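PDB 4D05: Atp-dependent DNA ligase from Psychromonas sp., which catalyses the ATP-dependent sealing of breaks in DNA through an enzyme-adenylate intermediate, as a minimal bacterial ligase with a reduced DNA-binding surface. Local coordinates for residues A[96-101]-A[127-132]; A[106-111]-A[158-163]. All coordinates share one frame; numbering follows the deposited sequence.

Interaction 1: residues A[96-101]-A[127-132]; sequences MIFDLP and QMIEQQ. With AMP (adenosine monophosphate), chain H.
Phe-98 carries CG in the crowded position between its backbone N and carbonyl carbon (chi1 56°), which sets the ring over the adenine of AMP, while Ile-129 holds CG1 anti to its carbonyl carbon (chi1 -61°) and sends CD1 to the edge of that ring. Both lie where the parallel strands of a beta-alpha-beta unit, 94-99 and 126-128, end at the nucleotide pocket of the ligase's adenylation domain. The ring lies flat on the base, with adenine N3 over its centre and Phe-98 CG 3.5 Å from AMP C2. In the ring plane, Ile-129 CD1 meets CD2 of Phe-98 at 3.9 Å, and the same methyl lies 3.7 Å from AMP N6. An alanine in place of Phe-98 would remove this aromatic face and would probably loosen the hold on adenine and the packing of Ile-129 CD1. Along the strands, Ile-97 N donates to Gln-127 O (2.9 Å), nearly along the C=O axis, and Ile-97 O accepts from Ile-129 N (3.1 Å). Where the strands part, a water bridges the carbonyls of Ile-97 and Ile-129, donating to both, and accepts from Gln-131 NE2 at 2.9 Å.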
# COMPACT_ATOMS: atom_id res chain seq x y z
N MSE A 96 -9.88 2.84 11.23
CA MSE A 96 -10.32 1.69 10.46
C MSE A 96 -9.41 0.53 10.78
O MSE A 96 -8.26 0.49 10.34
CB MSE A 96 -10.21 2.01 8.95
CG MSE A 96 -10.98 3.25 8.49
SE MSE A 96 -12.90 3.16 8.51
CE MSE A 96 -13.11 1.70 7.23
N ILE A 97 -9.92 -0.42 11.57
CA ILE A 97 -9.03 -1.45 12.09
C ILE A 97 -8.90 -2.65 11.19
O ILE A 97 -9.86 -3.06 10.52
CB ILE A 97 -9.42 -1.83 13.52
CG1 ILE A 97 -10.78 -2.53 13.58
CG2 ILE A 97 -9.37 -0.56 14.39
CD1 ILE A 97 -11.11 -3.12 14.97
N PHE A 98 -7.70 -3.23 11.23
CA PHE A 98 -7.41 -4.40 10.43
C PHE A 98 -6.66 -5.50 11.21
O PHE A 98 -6.46 -6.57 10.67
CB PHE A 98 -6.67 -4.01 9.12
CG PHE A 98 -5.40 -3.23 9.33
CD1 PHE A 98 -4.28 -3.84 9.82
CD2 PHE A 98 -5.30 -1.90 8.99
CE1 PHE A 98 -3.09 -3.13 10.00
CE2 PHE A 98 -4.10 -1.20 9.17
CZ PHE A 98 -3.01 -1.84 9.66
N ASP A 99 -6.25 -5.26 12.46
CA ASP A 99 -5.70 -6.36 13.24
C ASP A 99 -5.69 -6.06 14.73
O ASP A 99 -6.00 -4.94 15.17
CB ASP A 99 -4.31 -6.75 12.72
CG ASP A 99 -4.06 -8.26 12.78
OD1 ASP A 99 -4.73 -8.94 13.58
OD2 ASP A 99 -3.15 -8.75 12.07
N LEU A 100 -5.36 -7.09 15.49
CA LEU A 100 -5.28 -7.10 16.97
C LEU A 100 -3.87 -7.61 17.33
O LEU A 100 -3.62 -8.81 17.41
CB LEU A 100 -6.35 -8.03 17.57
CG LEU A 100 -7.80 -7.70 17.25
CD1 LEU A 100 -8.78 -8.65 17.90
CD2 LEU A 100 -8.16 -6.30 17.69
N PRO A 101 -2.91 -6.69 17.46
CA PRO A 101 -1.50 -7.12 17.48
C PRO A 101 -1.04 -7.86 18.72
O PRO A 101 0.07 -8.37 18.69
CB PRO A 101 -0.72 -5.80 17.36
CG PRO A 101 -1.70 -4.81 17.01
CD PRO A 101 -3.06 -5.24 17.39
N GLN A 127 -14.25 1.75 13.26
CA GLN A 127 -14.91 0.92 12.25
C GLN A 127 -13.98 -0.20 11.76
O GLN A 127 -12.79 -0.07 11.92
CB GLN A 127 -15.47 1.82 11.13
CG GLN A 127 -16.97 2.02 11.46
CD GLN A 127 -17.52 3.41 11.46
OE1 GLN A 127 -17.37 4.18 10.49
NE2 GLN A 127 -18.25 3.74 12.53
N MSE A 128 -14.54 -1.32 11.28
CA MSE A 128 -13.72 -2.45 10.83
C MSE A 128 -13.60 -2.37 9.31
O MSE A 128 -14.60 -2.15 8.64
CB MSE A 128 -14.33 -3.81 11.24
CG MSE A 128 -13.28 -4.92 11.43
SE MSE A 128 -13.81 -6.66 11.41
CE MSE A 128 -14.93 -6.81 9.82
N ILE A 129 -12.39 -2.54 8.79
CA ILE A 129 -12.23 -2.69 7.36
C ILE A 129 -12.89 -4.02 6.96
O ILE A 129 -12.65 -5.04 7.57
CB ILE A 129 -10.74 -2.66 6.98
CG1 ILE A 129 -10.15 -1.30 7.38
CG2 ILE A 129 -10.59 -2.88 5.49
CD1 ILE A 129 -8.66 -1.15 7.16
N GLU A 130 -13.73 -3.99 5.94
CA GLU A 130 -14.38 -5.21 5.46
C GLU A 130 -13.37 -6.27 5.00
O GLU A 130 -12.39 -5.96 4.30
CB GLU A 130 -15.35 -4.87 4.32
CG GLU A 130 -16.14 -6.06 3.79
CD GLU A 130 -16.96 -5.76 2.52
OE1 GLU A 130 -16.91 -4.61 1.99
OE2 GLU A 130 -17.66 -6.69 2.06
N GLN A 131 -13.60 -7.52 5.40
CA GLN A 131 -12.75 -8.65 5.06
C GLN A 131 -13.63 -9.67 4.34
O GLN A 131 -14.68 -10.12 4.88
CB GLN A 131 -12.16 -9.28 6.34
CG GLN A 131 -11.26 -8.34 7.21
CD GLN A 131 -9.88 -8.14 6.59
OE1 GLN A 131 -9.49 -8.86 5.67
NE2 GLN A 131 -9.13 -7.17 7.12
N GLN A 132 -13.23 -10.02 3.11
CA GLN A 132 -14.04 -10.93 2.31
C GLN A 132 -13.22 -12.05 1.71
O GLN A 132 -12.02 -11.95 1.53
CB GLN A 132 -14.81 -10.18 1.21
CG GLN A 132 -13.94 -9.43 0.20
CD GLN A 132 -14.78 -8.52 -0.74
OE1 GLN A 132 -15.54 -9.00 -1.58
NE2 GLN A 132 -14.63 -7.21 -0.59
P AMP H . 0.92 0.63 0.76
O1P AMP H . 2.08 0.03 0.02
O2P AMP H . 0.76 2.10 1.08
O5' AMP H . 0.71 -0.26 2.06
C5' AMP H . -0.45 0.06 2.80
C4' AMP H . -0.02 0.13 4.23
O4' AMP H . -1.12 0.40 5.08
C3' AMP H . 0.53 -1.21 4.59
O3' AMP H . 1.73 -0.91 5.34
C2' AMP H . -0.53 -1.83 5.45
O2' AMP H . 0.30 -2.46 6.44
C1' AMP H . -1.50 -0.70 5.88
N9 AMP H . -2.91 -0.98 5.43
C8 AMP H . -3.80 -0.20 4.75
N7 AMP H . -4.97 -0.84 4.50
C5 AMP H . -4.84 -2.05 5.09
C6 AMP H . -5.67 -3.25 5.18
N6 AMP H . -6.89 -3.25 4.63
N1 AMP H . -5.16 -4.28 5.86
C2 AMP H . -3.92 -4.30 6.37
N3 AMP H . -3.10 -3.26 6.32
C4 AMP H . -3.50 -2.13 5.69
O HOH W 1 -10.47 -5.57 9.11

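Interaction 2: residues A[106-111]-A[158-163]; sequences SFEQRI and HHQDAL
Stacked face to face, the rings of Phe-107 and His-158 centre this contact of the ligase's adenylation domain, between the N-terminus of helix 107-121 and the end of strand 154-159, where a type I beta turn runs from His-159, the strand's last residue, to Ala-162. Their centroids are 3.7 Å apart and their planes 16° from parallel, with His-158 ND1 over the middle of the phenyl ring. Each side chain runs anti to its own backbone N (chi1 -175° and -165°), and Ile-111 CG1 packs on the opposite face of Phe-107, displaced toward the rim. Beside the stack, N-H groups of the first helical turn, after the N-cap Ser-106, lack an acceptor within the helix, and carbonyls of the beta turn supply one. Glu-108 N binds Gln-160 O at 3.0 Å, in the carbonyl plane and on a lone pair, whereas the bond from Phe-107 N to Ala-162 O is weak. Arg-110 NH1 also reaches Ala-162 O, at 2.9 Å, from above the carbonyl plane. The guanidinium lies across Phe-107 CA and has further partners in Asp-99, by a salt bridge, and Val-105 O. Farther out, Glu-108 OE1 is held by Tyr-22 OH and Gln-160 OE1 by Lys-133 NZ. The turn is braced by Asp-161 N, which donates in the ring plane to His-159 ND1. At the stack's edge, a water in the imidazole plane joins His-158 NE2 (2.7 Å) to Arg-110 NH2 (2.9 Å).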
# COMPACT_ATOMS: atom_id res chain seq x y z
N SER A 106 -5.46 -17.19 15.47
CA SER A 106 -5.37 -17.01 14.02
C SER A 106 -6.13 -15.78 13.55
O SER A 106 -7.04 -15.32 14.21
CB SER A 106 -6.03 -18.22 13.33
OG SER A 106 -7.44 -18.20 13.62
N PHE A 107 -5.79 -15.28 12.37
CA PHE A 107 -6.42 -14.05 11.88
C PHE A 107 -7.94 -14.21 11.74
O PHE A 107 -8.67 -13.28 11.98
CB PHE A 107 -5.80 -13.62 10.55
CG PHE A 107 -6.32 -12.29 10.06
CD1 PHE A 107 -6.22 -11.16 10.87
CD2 PHE A 107 -6.92 -12.16 8.83
CE1 PHE A 107 -6.72 -9.93 10.44
CE2 PHE A 107 -7.40 -10.94 8.42
CZ PHE A 107 -7.29 -9.82 9.23
N GLU A 108 -8.42 -15.38 11.34
CA GLU A 108 -9.85 -15.61 11.25
C GLU A 108 -10.58 -15.30 12.57
O GLU A 108 -11.62 -14.65 12.58
CB GLU A 108 -10.12 -17.04 10.80
CG GLU A 108 -11.57 -17.28 10.55
CD GLU A 108 -11.77 -18.57 9.82
OE1 GLU A 108 -11.63 -18.56 8.56
OE2 GLU A 108 -11.98 -19.60 10.50
N GLN A 109 -10.04 -15.78 13.69
CA GLN A 109 -10.64 -15.44 14.99
C GLN A 109 -10.44 -14.00 15.37
O GLN A 109 -11.26 -13.42 16.07
CB GLN A 109 -10.10 -16.36 16.09
CG GLN A 109 -10.72 -17.75 16.07
CD GLN A 109 -10.34 -18.61 17.27
OE1 GLN A 109 -9.87 -18.12 18.29
NE2 GLN A 109 -10.59 -19.90 17.17
N ARG A 110 -9.35 -13.40 14.92
CA ARG A 110 -9.15 -11.99 15.18
C ARG A 110 -10.22 -11.16 14.47
O ARG A 110 -10.72 -10.22 15.02
CB ARG A 110 -7.74 -11.54 14.81
CG ARG A 110 -6.71 -12.31 15.61
CD ARG A 110 -5.29 -11.94 15.64
NE ARG A 110 -4.65 -11.53 14.42
CZ ARG A 110 -3.77 -12.21 13.70
NH1 ARG A 110 -3.50 -13.49 13.91
NH2 ARG A 110 -3.21 -11.61 12.66
N ILE A 111 -10.57 -11.51 13.23
CA ILE A 111 -11.64 -10.81 12.54
C ILE A 111 -12.95 -10.91 13.32
O ILE A 111 -13.68 -9.94 13.50
CB ILE A 111 -11.86 -11.39 11.14
CG1 ILE A 111 -10.66 -11.10 10.23
CG2 ILE A 111 -13.12 -10.83 10.54
CD1 ILE A 111 -10.74 -11.84 8.91
N HIS A 158 -4.73 -11.43 3.66
CA HIS A 158 -4.19 -11.91 4.94
C HIS A 158 -4.67 -13.34 5.17
O HIS A 158 -5.87 -13.60 5.19
CB HIS A 158 -4.66 -10.98 6.05
CG HIS A 158 -3.91 -11.13 7.33
ND1 HIS A 158 -3.99 -10.19 8.34
CD2 HIS A 158 -3.10 -12.10 7.79
CE1 HIS A 158 -3.21 -10.55 9.34
NE2 HIS A 158 -2.68 -11.72 9.05
N HIS A 159 -3.73 -14.26 5.27
CA HIS A 159 -4.04 -15.67 5.40
C HIS A 159 -4.89 -15.93 6.66
O HIS A 159 -4.54 -15.47 7.77
CB HIS A 159 -2.75 -16.49 5.42
CG HIS A 159 -2.94 -17.94 5.14
ND1 HIS A 159 -3.57 -18.77 6.03
CD2 HIS A 159 -2.59 -18.70 4.09
CE1 HIS A 159 -3.59 -20.00 5.54
NE2 HIS A 159 -3.01 -19.98 4.35
N GLN A 160 -5.98 -16.67 6.48
CA GLN A 160 -6.93 -16.93 7.58
C GLN A 160 -6.29 -17.63 8.79
O GLN A 160 -6.78 -17.48 9.91
CB GLN A 160 -8.14 -17.75 7.05
CG GLN A 160 -7.75 -19.11 6.57
CD GLN A 160 -8.82 -19.78 5.74
OE1 GLN A 160 -9.92 -19.27 5.61
NE2 GLN A 160 -8.49 -20.92 5.16
N ASP A 161 -5.26 -18.42 8.57
CA ASP A 161 -4.55 -19.12 9.66
C ASP A 161 -3.33 -18.41 10.23
O ASP A 161 -2.66 -18.95 11.12
CB ASP A 161 -4.11 -20.50 9.21
CG ASP A 161 -5.27 -21.39 8.76
OD1 ASP A 161 -6.37 -21.27 9.32
OD2 ASP A 161 -5.05 -22.21 7.85
N ALA A 162 -3.04 -17.20 9.75
CA ALA A 162 -1.82 -16.52 10.15
C ALA A 162 -1.83 -16.14 11.62
O ALA A 162 -2.86 -15.74 12.14
CB ALA A 162 -1.65 -15.30 9.34
N LEU A 163 -0.68 -16.28 12.27
CA LEU A 163 -0.49 -15.79 13.62
C LEU A 163 0.29 -14.47 13.56
O LEU A 163 1.21 -14.34 12.74
CB LEU A 163 0.31 -16.82 14.42
CG LEU A 163 -0.41 -18.15 14.64
CD1 LEU A 163 0.47 -19.12 15.40
CD2 LEU A 163 -1.72 -17.93 15.40
O HOH W 2 -0.95 -12.40 11.07

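Overall arrangement
Helix 107-121 ties the two contacts together: it connects the parallel strands of interaction 1, and its first turn forms one side of interaction 2. Their centres are 11 Å apart; a salt bridge, Asp-99 OD1 to Arg-110 NE at 2.7 Å, crosses between them, and packing contacts such as Phe-98 O against the Phe-107 ring lie beside it. Both are partly buried, but interaction 1 has no exposed residue among those that touch, and relies on strand pairing and apolar side chains beside the nucleotide. Interaction 2, farther from the chain's centre, mixes a buried aromatic stack with exposed polar groups, and links the helix to strand 154-159 of another sheet in the same adenylation domain.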